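Local coordinates for binding domain (Hc) of Paraclostridial Mosquitocidal Protein 1 (Paraclostridium bifermentans, PDB 6HOX), which forms the receptor-binding part of a clostridial neurotoxin that targets Anopheles mosquitoes, serving host nerve cell targeting, at residues L25-G30 with F224-R229; D88-F93 with T170-Q175. All blocks are in the same frame, centred on the assembly; numbering follows the deposited sequence.

Contact 1 of 2, residues L25-G30 with F224-R229; sequences LVFSLG and FNIYQR
Residues Leu25 to Leu29 pair with Phe224 to Tyr227 as neighbouring antiparallel strands, their short axes 177° apart in direction. Leu29 and Phe224 form a hydrogen-bonded pair, with Leu29 N 2.8 Å from Phe224 O and the return bond from Phe224 N to Leu29 O longer, at 3.2 Å. Ser28 and Asn225 follow as a non-hydrogen-bonded pair. The register then slips by one residue: Ile226 O accepts a nearly straight bond from Val26 N (2.8 Å, 169° at the hydrogen) and a weak one from Phe27 N, while Ile226 N donates to Phe27 O. One carbonyl thus serves two successive amides.

The extra residue lets Val26 and Phe27 both confront Ile226. Val26 CG2 meets Ile226 CG2 at 3.9 Å, and Val26 CG1 lies against the side chain of Gln228. Phe27 has CG anti to its backbone N (chi1 -180°). Its ring atom CD2 is 4.0 Å from Ile226 CD1, and its CE2 approaches Phe224 CD1. On the side of the sheet that carries Leu25, Ser28, Asn225 and Tyr227, Leu25 CD1 sits over one face of the Tyr227 ring, toward the rim, 3.9 Å from the ring centroid in a CH-pi contact. The same methyl is 3.6 Å from Asn225 CB.

Strand 35-38 flanks the other edge of strand 25-32, where Asp38 OD1 accepts from Ser28 N. Two successive residues, Val26 and Phe27, opposite the single Ile226 make a classic beta bulge, here within the antiparallel sheet of the concanavalin-like N-terminal receptor-binding subdomain.

Contact 2 of 2, residues D88-F93 with T170-Q175; sequences DFTISF and TITVNQ
Asp88 reaches Asn174 and Gln175 just before its chain enters strand 89-93, which runs antiparallel to the strand carrying Thr170 to Val173 (174° between the short axes). Its OD1 accepts a weak bond from Gln175 N at 3.3 Å and an ordinary one donated by a water. That water also accepts a weak bond from Asn174 ND2, bridging the two side chains, which lie side by side with carboxylate and amide planes 57° apart.

Phe89 makes two backbone bonds with Val173; in the one from Val173 N to Phe89 O, which is short (2.7 Å), the donor stands almost in line with the C=O bond. Phe89 CG stands between its backbone N and carbonyl carbon (chi1 63°), and the ring lies beside Val173 with one face against it. Val173 CB sits over that face toward the rim, 3.8 Å from the ring centroid in a CH-pi contact, with Val173 CG1 near CE1 and Val173 CG2 3.5 Å from Phe89 CZ.

Thr90 occupies a non-hydrogen-bonded pair with Thr172. Its CG2 lies 3.7 Å from Thr170 CG2, while OG1 passes Thr172 CG2 at 3.6 Å; the hydroxyl itself is hydrogen-bonded to Arg229 O and Leu231 N.

Ile91 repeats the two-bond pairing, with Ile171 N donating to Ile91 O at 2.7 Å. Ser92 then faces Thr170, its CB near Thr170 OG1. At Phe93 the ring edge meets Ile171 CD1, a looser contact.

Trp134 of strand 131-137 packs against Phe89, Ile91, Ile171 and Val173, covering the apolar side of this pair. Within the sheet, strand 89-96 has 218-227 along its other edge, and strand 167-174 is flanked by 178-183.

Contact 1 and contact 2 have centres 10 Å apart in one antiparallel sheet, where the strands run in the order 25-32, 218-227, 89-96 and 167-174. The two middle strands join them: Asn225 N lies 2.8 Å from Ser92 O, a probable backbone hydrogen bond, and Tyr227 CE1 packs 3.5 Å from Ser92 OG. Along the chain, contact 2 is nested inside the loop closed by contact 1, so strand 218-227 returns from late in the subdomain to lie between two strands that come much earlier in the sequence. The pairings therefore tie distant sequence into one continuous sheet, as expected for the concanavalin-like N-terminal part of a clostridial receptor-binding domain.

Contact 1 of 2, residues L25-G30 with F224-R229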
ATOM      1  N   LEU A  25     -13.425   7.353 -19.644  1.00 33.32           N
ATOM      2  CA  LEU A  25     -12.001   7.034 -19.616  1.00 33.34           C
ATOM      3  C   LEU A  25     -11.399   7.256 -21.007  1.00 33.63           C
ATOM      4  O   LEU A  25     -11.802   6.599 -21.947  1.00 34.68           O
ATOM      5  CB  LEU A  25     -11.834   5.574 -19.194  1.00 32.79           C
ATOM      6  CG  LEU A  25     -10.388   5.100 -19.088  1.00 32.72           C
ATOM      7  CD1 LEU A  25      -9.738   5.670 -17.832  1.00 29.52           C
ATOM      8  CD2 LEU A  25     -10.311   3.577 -19.097  1.00 33.00           C
ATOM      9  N   VAL A  26     -10.401   8.136 -21.121  1.00 32.57           N
ATOM     10  CA  VAL A  26      -9.830   8.432 -22.434  1.00 33.65           C
ATOM     11  C   VAL A  26      -8.396   7.895 -22.537  1.00 31.45           C
ATOM     12  O   VAL A  26      -7.849   7.827 -23.621  1.00 29.49           O
ATOM     13  CB  VAL A  26      -9.911   9.933 -22.777  1.00 33.37           C
ATOM     14  CG1 VAL A  26     -11.354  10.414 -22.816  1.00 34.06           C
ATOM     15  CG2 VAL A  26      -9.067  10.803 -21.861  1.00 32.72           C
ATOM     16  N   PHE A  27      -7.808   7.493 -21.408  1.00 30.42           N
ATOM     17  CA  PHE A  27      -6.437   7.012 -21.366  1.00 27.82           C
ATOM     18  C   PHE A  27      -6.237   6.182 -20.099  1.00 28.06           C
ATOM     19  O   PHE A  27      -6.644   6.604 -19.038  1.00 25.92           O
ATOM     20  CB  PHE A  27      -5.458   8.188 -21.363  1.00 26.90           C
ATOM     21  CG  PHE A  27      -4.007   7.793 -21.332  1.00 26.58           C
ATOM     22  CD1 PHE A  27      -3.377   7.325 -22.473  1.00 27.34           C
ATOM     23  CD2 PHE A  27      -3.268   7.872 -20.155  1.00 27.76           C
ATOM     24  CE1 PHE A  27      -2.043   6.951 -22.437  1.00 27.52           C
ATOM     25  CE2 PHE A  27      -1.925   7.516 -20.121  1.00 26.96           C
ATOM     26  CZ  PHE A  27      -1.318   7.047 -21.259  1.00 29.45           C
ATOM     27  N   SER A  28      -5.564   5.036 -20.225  1.00 28.00           N
ATOM     28  CA  SER A  28      -5.255   4.202 -19.069  1.00 26.00           C
ATOM     29  C   SER A  28      -3.930   3.476 -19.295  1.00 26.97           C
ATOM     30  O   SER A  28      -3.853   2.541 -20.093  1.00 27.20           O
ATOM     31  CB  SER A  28      -6.360   3.234 -18.777  1.00 25.54           C
ATOM     32  OG  SER A  28      -6.018   2.415 -17.675  1.00 27.05           O
ATOM     33  N   LEU A  29      -2.904   3.879 -18.542  1.00 26.01           N
ATOM     34  CA  LEU A  29      -1.571   3.365 -18.741  1.00 25.51           C
ATOM     35  C   LEU A  29      -1.355   2.181 -17.796  1.00 27.22           C
ATOM     36  O   LEU A  29      -1.488   2.325 -16.575  1.00 27.41           O
ATOM     37  CB  LEU A  29      -0.555   4.471 -18.451  1.00 24.02           C
ATOM     38  CG  LEU A  29       0.911   4.079 -18.566  1.00 23.81           C
ATOM     39  CD1 LEU A  29       1.292   3.792 -20.005  1.00 24.83           C
ATOM     40  CD2 LEU A  29       1.798   5.167 -17.988  1.00 25.23           C
ATOM     41  N   GLY A  30      -0.992   1.035 -18.380  1.00 27.49           N
ATOM     42  CA  GLY A  30      -0.737  -0.165 -17.609  1.00 28.60           C
ATOM     43  C   GLY A  30       0.007  -1.194 -18.429  1.00 29.54           C
ATOM     44  O   GLY A  30       0.534  -0.887 -19.516  1.00 30.69           O
ATOM     45  N   PHE A 224      -2.538   4.600 -14.595  1.00 22.49           N
ATOM     46  CA  PHE A 224      -2.575   6.032 -14.733  1.00 23.56           C
ATOM     47  C   PHE A 224      -3.641   6.364 -15.777  1.00 25.00           C
ATOM     48  O   PHE A 224      -3.468   6.117 -16.984  1.00 25.16           O
ATOM     49  CB  PHE A 224      -1.211   6.622 -15.071  1.00 24.66           C
ATOM     50  CG  PHE A 224      -1.182   8.130 -15.084  1.00 24.32           C
ATOM     51  CD1 PHE A 224      -1.711   8.848 -16.147  1.00 24.75           C
ATOM     52  CD2 PHE A 224      -0.609   8.831 -14.031  1.00 25.28           C
ATOM     53  CE1 PHE A 224      -1.651  10.236 -16.166  1.00 25.28           C
ATOM     54  CE2 PHE A 224      -0.555  10.216 -14.044  1.00 24.77           C
ATOM     55  CZ  PHE A 224      -1.082  10.915 -15.108  1.00 25.69           C
ATOM     56  N   ASN A 225      -4.767   6.862 -15.272  1.00 23.44           N
ATOM     57  CA  ASN A 225      -5.964   7.028 -16.018  1.00 25.51           C
ATOM     58  C   ASN A 225      -6.270   8.518 -16.145  1.00 23.84           C
ATOM     59  O   ASN A 225      -6.058   9.267 -15.194  1.00 24.85           O
ATOM     60  CB  ASN A 225      -7.147   6.315 -15.363  1.00 25.20           C
ATOM     61  CG  ASN A 225      -6.980   4.815 -15.324  1.00 26.39           C
ATOM     62  OD1 ASN A 225      -6.026   4.278 -15.888  1.00 26.59           O
ATOM     63  ND2 ASN A 225      -7.890   4.150 -14.626  1.00 27.51           N
ATOM     64  N   ILE A 226      -6.745   8.914 -17.331  1.00 25.80           N
ATOM     65  CA  ILE A 226      -7.347  10.241 -17.568  1.00 24.54           C
ATOM     66  C   ILE A 226      -8.809  10.041 -17.970  1.00 26.33           C
ATOM     67  O   ILE A 226      -9.127   9.212 -18.826  1.00 26.54           O
ATOM     68  CB  ILE A 226      -6.581  11.043 -18.638  1.00 25.33           C
ATOM     69  CG1 ILE A 226      -5.098  11.189 -18.281  1.00 25.44           C
ATOM     70  CG2 ILE A 226      -7.269  12.392 -18.838  1.00 25.69           C
ATOM     71  CD1 ILE A 226      -4.228  11.677 -19.408  1.00 27.10           C
ATOM     72  N   TYR A 227      -9.685  10.804 -17.321  1.00 27.66           N
ATOM     73  CA  TYR A 227     -11.103  10.809 -17.574  1.00 28.70           C
ATOM     74  C   TYR A 227     -11.479  12.216 -18.029  1.00 29.66           C
ATOM     75  O   TYR A 227     -10.909  13.196 -17.519  1.00 25.26           O
ATOM     76  CB  TYR A 227     -11.929  10.473 -16.330  1.00 28.49           C
ATOM     77  CG  TYR A 227     -11.614   9.155 -15.674  1.00 29.18           C
ATOM     78  CD1 TYR A 227     -10.514   9.014 -14.836  1.00 31.53           C
ATOM     79  CD2 TYR A 227     -12.425   8.050 -15.864  1.00 28.83           C
ATOM     80  CE1 TYR A 227     -10.213   7.798 -14.232  1.00 31.06           C
ATOM     81  CE2 TYR A 227     -12.148   6.834 -15.258  1.00 29.98           C
ATOM     82  CZ  TYR A 227     -11.031   6.705 -14.452  1.00 29.27           C
ATOM     83  OH  TYR A 227     -10.753   5.512 -13.873  1.00 31.98           O
ATOM     84  N   GLN A 228     -12.465  12.291 -18.935  1.00 31.65           N
ATOM     85  CA  GLN A 228     -12.870  13.546 -19.575  1.00 37.17           C
ATOM     86  C   GLN A 228     -14.024  14.190 -18.795  1.00 36.92           C
ATOM     87  O   GLN A 228     -14.816  14.925 -19.359  1.00 39.03           O
ATOM     88  CB  GLN A 228     -13.265  13.287 -21.034  1.00 41.27           C
ATOM     89  CG  GLN A 228     -14.576  12.517 -21.178  1.00 47.30           C
ATOM     90  CD  GLN A 228     -14.833  12.059 -22.595  1.00 53.15           C
ATOM     91  OE1 GLN A 228     -14.224  12.544 -23.550  1.00 56.32           O
ATOM     92  NE2 GLN A 228     -15.761  11.125 -22.737  1.00 52.39           N
ATOM     93  N   ARG A 229     -14.087  13.925 -17.489  1.00 36.62           N
ATOM     94  CA  ARG A 229     -15.022  14.552 -16.573  1.00 39.77           C
ATOM     95  C   ARG A 229     -14.327  14.679 -15.213  1.00 35.60           C
ATOM     96  O   ARG A 229     -13.381  13.940 -14.937  1.00 31.99           O
ATOM     97  CB  ARG A 229     -16.284  13.679 -16.475  1.00 47.05           C
ATOM     98  CG  ARG A 229     -17.436  14.313 -15.714  1.00 52.43           C
ATOM     99  CD  ARG A 229     -18.732  13.548 -15.907  1.00 57.18           C
ATOM    100  NE  ARG A 229     -18.644  12.173 -15.431  1.00 58.00           N
ATOM    101  CZ  ARG A 229     -18.803  11.798 -14.168  1.00 53.97           C
ATOM    102  NH1 ARG A 229     -18.831  12.700 -13.202  1.00 54.85           N
ATOM    103  NH2 ARG A 229     -18.939  10.518 -13.874  1.00 60.58           N
TER

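Contact 2 of 2, residues D88-F93 with T170-Q175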
ATOM      1  N   ASP A  88     -13.416  19.793 -18.123  1.00 38.85           N
ATOM      2  CA  ASP A  88     -13.185  19.152 -16.820  1.00 36.36           C
ATOM      3  C   ASP A  88     -12.373  17.866 -17.044  1.00 33.82           C
ATOM      4  O   ASP A  88     -12.464  17.249 -18.095  1.00 33.33           O
ATOM      5  CB  ASP A  88     -14.505  18.833 -16.114  1.00 35.47           C
ATOM      6  CG  ASP A  88     -15.385  20.043 -15.847  1.00 42.81           C
ATOM      7  OD1 ASP A  88     -14.853  21.182 -15.835  1.00 40.14           O
ATOM      8  OD2 ASP A  88     -16.605  19.841 -15.662  1.00 45.23           O
ATOM      9  N   PHE A  89     -11.578  17.449 -16.058  1.00 29.32           N
ATOM     10  CA  PHE A  89     -10.905  16.150 -16.188  1.00 28.66           C
ATOM     11  C   PHE A  89     -10.562  15.585 -14.806  1.00 27.59           C
ATOM     12  O   PHE A  89     -10.618  16.302 -13.791  1.00 25.60           O
ATOM     13  CB  PHE A  89      -9.676  16.249 -17.094  1.00 28.22           C
ATOM     14  CG  PHE A  89      -8.580  17.151 -16.593  1.00 28.34           C
ATOM     15  CD1 PHE A  89      -8.589  18.507 -16.887  1.00 28.97           C
ATOM     16  CD2 PHE A  89      -7.539  16.646 -15.833  1.00 29.39           C
ATOM     17  CE1 PHE A  89      -7.579  19.337 -16.426  1.00 29.70           C
ATOM     18  CE2 PHE A  89      -6.528  17.476 -15.376  1.00 30.48           C
ATOM     19  CZ  PHE A  89      -6.550  18.824 -15.673  1.00 31.16           C
ATOM     20  N   THR A  90     -10.264  14.279 -14.806  1.00 25.86           N
ATOM     21  CA  THR A  90      -9.763  13.558 -13.663  1.00 25.72           C
ATOM     22  C   THR A  90      -8.517  12.767 -14.079  1.00 26.03           C
ATOM     23  O   THR A  90      -8.462  12.195 -15.179  1.00 24.90           O
ATOM     24  CB  THR A  90     -10.842  12.638 -13.077  1.00 25.02           C
ATOM     25  OG1 THR A  90     -11.913  13.496 -12.683  1.00 25.16           O
ATOM     26  CG2 THR A  90     -10.361  11.822 -11.896  1.00 25.16           C
ATOM     27  N   ILE A  91      -7.509  12.813 -13.204  1.00 24.32           N
ATOM     28  CA  ILE A  91      -6.347  11.982 -13.255  1.00 24.06           C
ATOM     29  C   ILE A  91      -6.397  11.058 -12.028  1.00 23.67           C
ATOM     30  O   ILE A  91      -6.564  11.538 -10.909  1.00 23.61           O
ATOM     31  CB  ILE A  91      -5.065  12.841 -13.296  1.00 24.47           C
ATOM     32  CG1 ILE A  91      -4.929  13.586 -14.628  1.00 25.04           C
ATOM     33  CG2 ILE A  91      -3.827  11.994 -13.010  1.00 26.14           C
ATOM     34  CD1 ILE A  91      -3.772  14.566 -14.688  1.00 24.42           C
ATOM     35  N   SER A  92      -6.237   9.750 -12.252  1.00 22.00           N
ATOM     36  CA  SER A  92      -6.073   8.758 -11.167  1.00 22.40           C
ATOM     37  C   SER A  92      -4.890   7.830 -11.467  1.00 22.48           C
ATOM     38  O   SER A  92      -4.498   7.646 -12.616  1.00 24.10           O
ATOM     39  CB  SER A  92      -7.345   7.987 -10.893  1.00 21.52           C
ATOM     40  OG  SER A  92      -7.691   7.085 -11.936  1.00 22.75           O
ATOM     41  N   PHE A  93      -4.288   7.287 -10.407  1.00 21.55           N
ATOM     42  CA  PHE A  93      -3.179   6.353 -10.556  1.00 20.65           C
ATOM     43  C   PHE A  93      -2.840   5.692  -9.219  1.00 21.03           C
ATOM     44  O   PHE A  93      -3.012   6.278  -8.097  1.00 20.27           O
ATOM     45  CB  PHE A  93      -1.932   7.055 -11.115  1.00 21.14           C
ATOM     46  CG  PHE A  93      -1.428   8.237 -10.323  1.00 20.97           C
ATOM     47  CD1 PHE A  93      -1.945   9.506 -10.534  1.00 22.65           C
ATOM     48  CD2 PHE A  93      -0.411   8.092  -9.399  1.00 22.12           C
ATOM     49  CE1 PHE A  93      -1.491  10.594  -9.810  1.00 22.25           C
ATOM     50  CE2 PHE A  93       0.071   9.187  -8.703  1.00 24.32           C
ATOM     51  CZ  PHE A  93      -0.482  10.433  -8.895  1.00 23.64           C
ATOM     52  N   THR A 170      -6.185  10.361  -6.690  1.00 21.00           N
ATOM     53  CA  THR A 170      -7.149  10.914  -7.606  1.00 22.47           C
ATOM     54  C   THR A 170      -7.065  12.443  -7.527  1.00 23.39           C
ATOM     55  O   THR A 170      -7.042  13.005  -6.443  1.00 22.92           O
ATOM     56  CB  THR A 170      -8.586  10.430  -7.336  1.00 22.48           C
ATOM     57  OG1 THR A 170      -8.660   9.008  -7.213  1.00 21.41           O
ATOM     58  CG2 THR A 170      -9.558  10.865  -8.420  1.00 22.76           C
ATOM     59  N   ILE A 171      -7.044  13.091  -8.699  1.00 22.64           N
ATOM     60  CA  ILE A 171      -7.050  14.555  -8.834  1.00 24.29           C
ATOM     61  C   ILE A 171      -8.194  14.905  -9.800  1.00 24.56           C
ATOM     62  O   ILE A 171      -8.199  14.443 -10.935  1.00 25.52           O
ATOM     63  CB  ILE A 171      -5.682  15.058  -9.357  1.00 24.66           C
ATOM     64  CG1 ILE A 171      -4.530  14.705  -8.419  1.00 23.99           C
ATOM     65  CG2 ILE A 171      -5.677  16.548  -9.662  1.00 25.11           C
ATOM     66  CD1 ILE A 171      -3.210  14.685  -9.125  1.00 25.12           C
ATOM     67  N   THR A 172      -9.171  15.681  -9.334  1.00 23.35           N
ATOM     68  CA  THR A 172     -10.292  16.089 -10.149  1.00 23.73           C
ATOM     69  C   THR A 172     -10.147  17.594 -10.416  1.00 26.15           C
ATOM     70  O   THR A 172      -9.784  18.375  -9.513  1.00 23.08           O
ATOM     71  CB  THR A 172     -11.628  15.689  -9.500  1.00 23.20           C
ATOM     72  OG1 THR A 172     -11.834  16.451  -8.311  1.00 23.79           O
ATOM     73  CG2 THR A 172     -11.701  14.217  -9.145  1.00 24.27           C
ATOM     74  N   VAL A 173     -10.382  17.983 -11.676  1.00 28.79           N
ATOM     75  CA  VAL A 173     -10.287  19.369 -12.121  1.00 30.09           C
ATOM     76  C   VAL A 173     -11.612  19.756 -12.788  1.00 32.64           C
ATOM     77  O   VAL A 173     -11.970  19.254 -13.856  1.00 32.72           O
ATOM     78  CB  VAL A 173      -9.078  19.556 -13.049  1.00 31.25           C
ATOM     79  CG1 VAL A 173      -8.936  20.992 -13.532  1.00 31.31           C
ATOM     80  CG2 VAL A 173      -7.800  19.090 -12.364  1.00 32.34           C
ATOM     81  N   ASN A 174     -12.366  20.596 -12.077  1.00 35.99           N
ATOM     82  CA  ASN A 174     -13.513  21.298 -12.580  1.00 38.29           C
ATOM     83  C   ASN A 174     -13.054  22.726 -12.848  1.00 40.61           C
ATOM     84  O   ASN A 174     -12.989  23.532 -11.903  1.00 34.18           O
ATOM     85  CB  ASN A 174     -14.677  21.253 -11.591  1.00 44.01           C
ATOM     86  CG  ASN A 174     -15.904  22.001 -12.069  1.00 45.22           C
ATOM     87  OD1 ASN A 174     -16.963  21.886 -11.461  1.00 52.73           O
ATOM     88  ND2 ASN A 174     -15.779  22.766 -13.141  1.00 50.30           N
ATOM     89  N   GLN A 175     -12.666  22.988 -14.105  1.00 42.56           N
ATOM     90  CA  GLN A 175     -12.097  24.279 -14.507  1.00 49.35           C
ATOM     91  C   GLN A 175     -13.151  25.353 -14.205  1.00 50.50           C
ATOM     92  O   GLN A 175     -14.343  25.116 -14.357  1.00 53.27           O
ATOM     93  CB  GLN A 175     -11.573  24.227 -15.953  1.00 50.69           C
ATOM     94  CG  GLN A 175     -10.341  23.328 -16.097  1.00 52.97           C
ATOM     95  CD  GLN A 175      -9.472  23.500 -17.326  1.00 59.17           C
ATOM     96  OE1 GLN A 175      -9.435  22.641 -18.209  1.00 59.98           O
ATOM     97  NE2 GLN A 175      -8.696  24.573 -17.357  1.00 60.22           N
TER
HETATM   98  O   HOH W   1     -16.975  23.076 -15.482  1.00 53.93           O